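Local coordinates for competence/damage-inducible protein CinA (Agrobacterium tumefaciens, PDB 2A9S) that is of unknown function but belongs to the CinA family of competence- and damage-inducible proteins, and may act in competence or the response to DNA damage, at residues L5-I17 / L152-A164. Residues are numbered along the deposited sequence; the frame is centred on the assembly and turned at random.
Sequences LFPGDIEELARRI and LATVRTALEMLIA
Leu-159 is a knob at the tight centre of this contact, set among Ile-10, Leu-13, Ala-14 and Ile-17 of the neighbouring helix. Its CD1 lies 3.7 Å from Ile-10 O, while CD2 meets Ile-17 CD1. Ile-10 and Leu-13 answer as knobs in the other direction: Ile-10 pushes CD1 to 3.4 Å from Leu-152 O and CG2 against Val-155 CG1, and Leu-13 sits among Arg-156, Leu-159, Glu-160 and Ile-163. Farther along, Ile-17 CG1 closes to 3.6 Å on Ile-163 CG1. Segments 8-17 and 152-164 run roughly parallel, their axes 27° apart and 9.5 Å at closest approach, and this knobs-into-holes seam joins the N-terminal helix to helix 147-167, which also packs on strands 102-108 and 123-130 of the mixed sheet. Toward solvent the packing gives way to charged groups. Arg-156, bent at chi3 (-63°), turns its guanidinium side-on to Asp-9, nearly coplanar with the carboxylate, forming a bidentate salt bridge whose hydrogen bonds run from Arg-156 NE to Asp-9 OD2 (2.6 Å) and from Arg-156 NH2 to Asp-9 OD1 (2.9 Å), both on syn lone pairs. At the other end the exposed Arg-16, extended from CG to NE, lays one guanidinium face over Ile-163 CG2, 3.5 Å from CZ.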
ATOM      1  N   LEU A   5      11.018  11.960   0.543  1.00 22.96           N
ATOM      2  CA  LEU A   5      11.028  10.737  -0.272  1.00 20.90           C
ATOM      3  C   LEU A   5      10.352  11.042  -1.600  1.00 19.22           C
ATOM      4  O   LEU A   5      10.907  10.751  -2.651  1.00 19.04           O
ATOM      5  CB  LEU A   5      10.361   9.536   0.455  1.00 21.04           C
ATOM      6  CG  LEU A   5      10.230   8.212  -0.315  1.00 21.06           C
ATOM      7  CD1 LEU A   5      11.589   7.593  -0.700  1.00 18.32           C
ATOM      8  CD2 LEU A   5       9.385   7.166   0.437  1.00 20.25           C
ATOM      9  N   PHE A   6       9.157  11.628  -1.550  1.00 17.45           N
ATOM     10  CA  PHE A   6       8.410  11.982  -2.771  1.00 16.55           C
ATOM     11  C   PHE A   6       8.755  13.377  -3.283  1.00 16.99           C
ATOM     12  O   PHE A   6       9.236  14.204  -2.506  1.00 16.90           O
ATOM     13  CB  PHE A   6       6.894  11.914  -2.525  1.00 14.91           C
ATOM     14  CG  PHE A   6       6.390  10.504  -2.307  1.00 13.07           C
ATOM     15  CD1 PHE A   6       5.956   9.747  -3.391  1.00 14.70           C
ATOM     16  CD2 PHE A   6       6.400   9.927  -1.030  1.00 13.15           C
ATOM     17  CE1 PHE A   6       5.516   8.420  -3.180  1.00 13.28           C
ATOM     18  CE2 PHE A   6       5.933   8.631  -0.808  1.00 13.64           C
ATOM     19  CZ  PHE A   6       5.496   7.886  -1.901  1.00 14.92           C
ATOM     20  N   PRO A   7       8.470  13.650  -4.572  1.00 18.54           N
ATOM     21  CA  PRO A   7       8.591  15.021  -5.102  1.00 18.90           C
ATOM     22  C   PRO A   7       7.841  16.047  -4.237  1.00 19.68           C
ATOM     23  O   PRO A   7       6.729  15.782  -3.765  1.00 20.81           O
ATOM     24  CB  PRO A   7       7.944  14.928  -6.469  1.00 18.85           C
ATOM     25  CG  PRO A   7       8.163  13.500  -6.890  1.00 18.98           C
ATOM     26  CD  PRO A   7       8.022  12.704  -5.616  1.00 18.45           C
ATOM     27  N   GLY A   8       8.447  17.219  -4.061  1.00 19.98           N
ATOM     28  CA  GLY A   8       7.917  18.281  -3.215  1.00 20.11           C
ATOM     29  C   GLY A   8       6.446  18.618  -3.394  1.00 20.76           C
ATOM     30  O   GLY A   8       5.727  18.821  -2.394  1.00 20.37           O
ATOM     31  N   ASP A   9       5.994  18.673  -4.650  1.00 20.29           N
ATOM     32  CA  ASP A   9       4.617  19.003  -4.896  1.00 20.73           C
ATOM     33  C   ASP A   9       3.655  17.877  -4.443  1.00 19.54           C
ATOM     34  O   ASP A   9       2.569  18.186  -3.943  1.00 19.12           O
ATOM     35  CB  ASP A   9       4.384  19.479  -6.335  1.00 21.69           C
ATOM     36  CG  ASP A   9       4.285  18.342  -7.332  1.00 25.13           C
ATOM     37  OD1 ASP A   9       5.232  17.517  -7.444  1.00 27.16           O
ATOM     38  OD2 ASP A   9       3.248  18.296  -8.024  1.00 29.89           O
ATOM     39  N   ILE A  10       4.069  16.605  -4.597  1.00 17.61           N
ATOM     40  CA  ILE A  10       3.290  15.455  -4.104  1.00 16.52           C
ATOM     41  C   ILE A  10       3.192  15.479  -2.581  1.00 15.50           C
ATOM     42  O   ILE A  10       2.082  15.350  -2.021  1.00 13.88           O
ATOM     43  CB  ILE A  10       3.848  14.113  -4.600  1.00 16.04           C
ATOM     44  CG1 ILE A  10       3.621  13.984  -6.135  1.00 17.49           C
ATOM     45  CG2 ILE A  10       3.260  12.931  -3.794  1.00 17.85           C
ATOM     46  CD1 ILE A  10       4.267  12.716  -6.751  1.00 18.02           C
ATOM     47  N   GLU A  11       4.335  15.684  -1.915  1.00 15.00           N
ATOM     48  CA  GLU A  11       4.334  15.895  -0.475  1.00 17.47           C
ATOM     49  C   GLU A  11       3.435  17.081  -0.034  1.00 16.92           C
ATOM     50  O   GLU A  11       2.663  16.947   0.948  1.00 15.68           O
ATOM     51  CB  GLU A  11       5.740  16.090   0.026  1.00 18.54           C
ATOM     52  CG  GLU A  11       5.818  16.048   1.500  1.00 23.46           C
ATOM     53  CD  GLU A  11       7.156  16.508   1.991  1.00 31.24           C
ATOM     54  OE1 GLU A  11       8.164  16.236   1.288  1.00 33.33           O
ATOM     55  OE2 GLU A  11       7.193  17.137   3.076  1.00 34.35           O
ATOM     56  N   GLU A  12       3.504  18.203  -0.767  1.00 18.02           N
ATOM     57  CA  GLU A  12       2.599  19.365  -0.538  1.00 17.92           C
ATOM     58  C   GLU A  12       1.129  18.939  -0.617  1.00 16.09           C
ATOM     59  O   GLU A  12       0.301  19.311   0.251  1.00 15.10           O
ATOM     60  CB  GLU A  12       2.878  20.504  -1.558  1.00 18.78           C
ATOM     61  CG  GLU A  12       2.172  21.852  -1.264  1.00 20.94           C
ATOM     62  CD  GLU A  12       2.387  23.012  -2.310  1.00 22.80           C
ATOM     63  OE1 GLU A  12       2.600  22.781  -3.555  1.00 28.79           O
ATOM     64  OE2 GLU A  12       2.291  24.200  -1.872  1.00 27.29           O
ATOM     65  N   LEU A  13       0.789  18.157  -1.649  1.00 13.93           N
ATOM     66  CA  LEU A  13      -0.607  17.731  -1.828  1.00 12.95           C
ATOM     67  C   LEU A  13      -1.054  16.815  -0.667  1.00 12.85           C
ATOM     68  O   LEU A  13      -2.153  16.997  -0.123  1.00 11.05           O
ATOM     69  CB  LEU A  13      -0.834  17.059  -3.194  1.00 12.85           C
ATOM     70  CG  LEU A  13      -0.774  17.925  -4.473  1.00 13.06           C
ATOM     71  CD1 LEU A  13      -0.566  16.973  -5.667  1.00 12.33           C
ATOM     72  CD2 LEU A  13      -2.025  18.769  -4.655  1.00 14.94           C
ATOM     73  N   ALA A  14      -0.207  15.849  -0.304  1.00 12.25           N
ATOM     74  CA  ALA A  14      -0.490  14.959   0.816  1.00 12.74           C
ATOM     75  C   ALA A  14      -0.688  15.778   2.101  1.00 13.29           C
ATOM     76  O   ALA A  14      -1.641  15.551   2.878  1.00 11.72           O
ATOM     77  CB  ALA A  14       0.643  13.909   0.965  1.00 13.50           C
ATOM     78  N   ARG A  15       0.178  16.773   2.288  1.00 13.06           N
ATOM     79  CA  ARG A  15       0.111  17.617   3.487  1.00 13.80           C
ATOM     80  C   ARG A  15      -1.213  18.372   3.504  1.00 13.38           C
ATOM     81  O   ARG A  15      -1.819  18.474   4.566  1.00 12.33           O
ATOM     82  CB  ARG A  15       1.270  18.624   3.523  1.00 14.83           C
ATOM     83  CG  ARG A  15       1.485  19.240   4.934  1.00 15.85           C
ATOM     84  CD  ARG A  15       2.846  19.905   5.071  1.00 18.51           C
ATOM     85  NE  ARG A  15       3.957  18.961   4.859  1.00 25.42           N
ATOM     86  CZ  ARG A  15       4.384  18.065   5.754  1.00 29.21           C
ATOM     87  NH1 ARG A  15       5.398  17.260   5.452  1.00 31.59           N
ATOM     88  NH2 ARG A  15       3.817  17.959   6.951  1.00 28.82           N
ATOM     89  N   ARG A  16      -1.664  18.862   2.334  1.00 12.12           N
ATOM     90  CA  ARG A  16      -2.935  19.597   2.220  1.00 12.57           C
ATOM     91  C   ARG A  16      -4.114  18.696   2.632  1.00 11.57           C
ATOM     92  O   ARG A  16      -4.994  19.100   3.400  1.00 11.13           O
ATOM     93  CB  ARG A  16      -3.132  20.180   0.811  1.00 12.91           C
ATOM     94  CG  ARG A  16      -4.568  20.620   0.582  1.00 17.38           C
ATOM     95  CD  ARG A  16      -4.711  21.676  -0.482  1.00 23.18           C
ATOM     96  NE  ARG A  16      -6.107  22.112  -0.562  1.00 27.42           N
ATOM     97  CZ  ARG A  16      -6.617  22.756  -1.612  1.00 29.71           C
ATOM     98  NH1 ARG A  16      -5.847  23.023  -2.658  1.00 29.31           N
ATOM     99  NH2 ARG A  16      -7.898  23.111  -1.625  1.00 31.45           N
ATOM    100  N   ILE A  17      -4.089  17.454   2.168  1.00 10.96           N
ATOM    101  CA  ILE A  17      -5.156  16.511   2.483  1.00 11.61           C
ATOM    102  C   ILE A  17      -5.215  16.254   4.003  1.00 11.68           C
ATOM    103  O   ILE A  17      -6.301  16.305   4.600  1.00 11.65           O
ATOM    104  CB  ILE A  17      -4.995  15.207   1.694  1.00 11.07           C
ATOM    105  CG1 ILE A  17      -5.261  15.490   0.187  1.00 10.14           C
ATOM    106  CG2 ILE A  17      -5.927  14.130   2.233  1.00 12.22           C
ATOM    107  CD1 ILE A  17      -4.682  14.390  -0.742  1.00 11.57           C
ATOM    108  N   LEU A 152       4.510   7.988 -10.134  1.00 10.32           N
ATOM    109  CA  LEU A 152       4.491   9.241  -9.377  1.00 11.32           C
ATOM    110  C   LEU A 152       3.455  10.204  -9.972  1.00 10.52           C
ATOM    111  O   LEU A 152       2.761  10.900  -9.230  1.00 11.49           O
ATOM    112  CB  LEU A 152       5.882   9.871  -9.298  1.00 11.22           C
ATOM    113  CG  LEU A 152       6.852   9.044  -8.431  1.00 12.57           C
ATOM    114  CD1 LEU A 152       8.242   9.644  -8.539  1.00 15.46           C
ATOM    115  CD2 LEU A 152       6.355   8.969  -6.976  1.00 15.68           C
ATOM    116  N   ALA A 153       3.343  10.240 -11.302  1.00 10.19           N
ATOM    117  CA  ALA A 153       2.340  11.063 -11.977  1.00 10.48           C
ATOM    118  C   ALA A 153       0.932  10.658 -11.516  1.00 10.40           C
ATOM    119  O   ALA A 153       0.067  11.519 -11.249  1.00 10.47           O
ATOM    120  CB  ALA A 153       2.447  10.880 -13.514  1.00 10.62           C
ATOM    121  N   THR A 154       0.742   9.351 -11.371  1.00  9.57           N
ATOM    122  CA  THR A 154      -0.538   8.824 -10.878  1.00  9.30           C
ATOM    123  C   THR A 154      -0.822   9.246  -9.426  1.00  9.06           C
ATOM    124  O   THR A 154      -1.960   9.656  -9.091  1.00  8.61           O
ATOM    125  CB  THR A 154      -0.616   7.274 -11.046  1.00  9.50           C
ATOM    126  OG1 THR A 154      -0.508   6.952 -12.439  1.00 11.12           O
ATOM    127  CG2 THR A 154      -1.969   6.702 -10.513  1.00  9.56           C
ATOM    128  N   VAL A 155       0.196   9.154  -8.573  1.00  9.37           N
ATOM    129  CA  VAL A 155       0.065   9.588  -7.166  1.00 10.09           C
ATOM    130  C   VAL A 155      -0.387  11.044  -7.128  1.00  9.84           C
ATOM    131  O   VAL A 155      -1.371  11.378  -6.446  1.00  8.41           O
ATOM    132  CB  VAL A 155       1.378   9.373  -6.328  1.00  9.66           C
ATOM    133  CG1 VAL A 155       1.250  10.058  -4.967  1.00  9.61           C
ATOM    134  CG2 VAL A 155       1.728   7.847  -6.158  1.00  9.56           C
ATOM    135  N   ARG A 156       0.299  11.901  -7.899  1.00 10.86           N
ATOM    136  CA  ARG A 156      -0.078  13.310  -7.977  1.00 11.46           C
ATOM    137  C   ARG A 156      -1.575  13.488  -8.339  1.00 12.18           C
ATOM    138  O   ARG A 156      -2.359  14.149  -7.620  1.00 11.54           O
ATOM    139  CB  ARG A 156       0.810  14.039  -8.988  1.00 12.95           C
ATOM    140  CG  ARG A 156       0.394  15.542  -9.114  1.00 14.03           C
ATOM    141  CD  ARG A 156       1.274  16.293 -10.092  1.00 17.39           C
ATOM    142  NE  ARG A 156       2.653  16.318  -9.637  1.00 22.15           N
ATOM    143  CZ  ARG A 156       3.641  15.644 -10.223  1.00 26.83           C
ATOM    144  NH1 ARG A 156       3.387  14.932 -11.323  1.00 25.95           N
ATOM    145  NH2 ARG A 156       4.884  15.696  -9.728  1.00 26.98           N
ATOM    146  N   THR A 157      -1.995  12.895  -9.447  1.00 11.49           N
ATOM    147  CA  THR A 157      -3.385  13.068  -9.883  1.00 12.33           C
ATOM    148  C   THR A 157      -4.371  12.530  -8.838  1.00 12.15           C
ATOM    149  O   THR A 157      -5.407  13.151  -8.602  1.00 11.87           O
ATOM    150  CB  THR A 157      -3.618  12.394 -11.246  1.00 11.69           C
ATOM    151  OG1 THR A 157      -2.630  12.864 -12.185  1.00 13.03           O
ATOM    152  CG2 THR A 157      -5.044  12.676 -11.763  1.00 11.79           C
ATOM    153  N   ALA A 158      -4.051  11.377  -8.236  1.00 11.04           N
ATOM    154  CA  ALA A 158      -4.877  10.754  -7.191  1.00 10.97           C
ATOM    155  C   ALA A 158      -5.109  11.740  -6.032  1.00 11.22           C
ATOM    156  O   ALA A 158      -6.253  11.926  -5.551  1.00 11.19           O
ATOM    157  CB  ALA A 158      -4.186   9.499  -6.696  1.00 11.75           C
ATOM    158  N   LEU A 159      -4.029  12.399  -5.612  1.00 11.48           N
ATOM    159  CA  LEU A 159      -4.107  13.360  -4.499  1.00 11.51           C
ATOM    160  C   LEU A 159      -4.907  14.605  -4.885  1.00 12.35           C
ATOM    161  O   LEU A 159      -5.744  15.065  -4.097  1.00 12.86           O
ATOM    162  CB  LEU A 159      -2.702  13.705  -3.977  1.00 11.32           C
ATOM    163  CG  LEU A 159      -1.902  12.483  -3.435  1.00 10.39           C
ATOM    164  CD1 LEU A 159      -0.584  12.981  -2.878  1.00 11.15           C
ATOM    165  CD2 LEU A 159      -2.659  11.638  -2.370  1.00 11.03           C
ATOM    166  N   GLU A 160      -4.693  15.101  -6.105  1.00 11.94           N
ATOM    167  CA  GLU A 160      -5.492  16.205  -6.671  1.00 14.16           C
ATOM    168  C   GLU A 160      -6.986  15.906  -6.632  1.00 13.63           C
ATOM    169  O   GLU A 160      -7.798  16.753  -6.215  1.00 15.00           O
ATOM    170  CB  GLU A 160      -5.042  16.511  -8.108  1.00 13.43           C
ATOM    171  CG  GLU A 160      -3.650  17.151  -8.144  1.00 16.16           C
ATOM    172  CD  GLU A 160      -3.083  17.250  -9.565  1.00 15.75           C
ATOM    173  OE1 GLU A 160      -3.658  16.636 -10.501  1.00 17.56           O
ATOM    174  OE2 GLU A 160      -2.062  17.951  -9.741  1.00 18.98           O
ATOM    175  N   MET A 161      -7.347  14.685  -7.016  1.00 13.52           N
ATOM    176  CA  MET A 161      -8.736  14.249  -7.017  1.00 14.07           C
ATOM    177  C   MET A 161      -9.367  14.127  -5.635  1.00 14.95           C
ATOM    178  O   MET A 161     -10.546  14.486  -5.467  1.00 15.88           O
ATOM    179  CB  MET A 161      -8.893  12.939  -7.790  1.00 14.51           C
ATOM    180  CG  MET A 161      -8.624  13.092  -9.283  1.00 12.45           C
ATOM    181  SD  MET A 161      -8.548  11.500 -10.129  1.00 10.70           S
ATOM    182  CE  MET A 161     -10.229  10.882  -9.931  1.00 14.78           C
ATOM    183  N   LEU A 162      -8.628  13.605  -4.652  1.00 14.93           N
ATOM    184  CA  LEU A 162      -9.121  13.586  -3.265  1.00 15.42           C
ATOM    185  C   LEU A 162      -9.471  15.005  -2.800  1.00 16.90           C
ATOM    186  O   LEU A 162     -10.543  15.238  -2.199  1.00 16.90           O
ATOM    187  CB  LEU A 162      -8.097  12.958  -2.320  1.00 14.42           C
ATOM    188  CG  LEU A 162      -8.071  11.436  -2.345  1.00 13.89           C
ATOM    189  CD1 LEU A 162      -6.884  10.930  -1.454  1.00 13.68           C
ATOM    190  CD2 LEU A 162      -9.402  10.887  -1.858  1.00 12.05           C
ATOM    191  N   ILE A 163      -8.575  15.946  -3.068  1.00 17.07           N
ATOM    192  CA  ILE A 163      -8.837  17.351  -2.732  1.00 18.79           C
ATOM    193  C   ILE A 163     -10.105  17.846  -3.418  1.00 19.75           C
ATOM    194  O   ILE A 163     -10.968  18.438  -2.760  1.00 19.74           O
ATOM    195  CB  ILE A 163      -7.640  18.260  -3.057  1.00 18.40           C
ATOM    196  CG1 ILE A 163      -6.469  17.884  -2.156  1.00 19.09           C
ATOM    197  CG2 ILE A 163      -8.024  19.777  -2.892  1.00 18.46           C
ATOM    198  CD1 ILE A 163      -5.074  18.299  -2.669  1.00 20.16           C
ATOM    199  N   ALA A 164     -10.241  17.566  -4.718  1.00 20.14           N
ATOM    200  CA  ALA A 164     -11.407  18.007  -5.489  1.00 20.49           C
ATOM    201  C   ALA A 164     -12.709  17.395  -4.985  1.00 21.79           C
ATOM    202  O   ALA A 164     -13.742  18.095  -4.892  1.00 21.54           O
ATOM    203  CB  ALA A 164     -11.216  17.703  -6.968  1.00 20.32           C
TER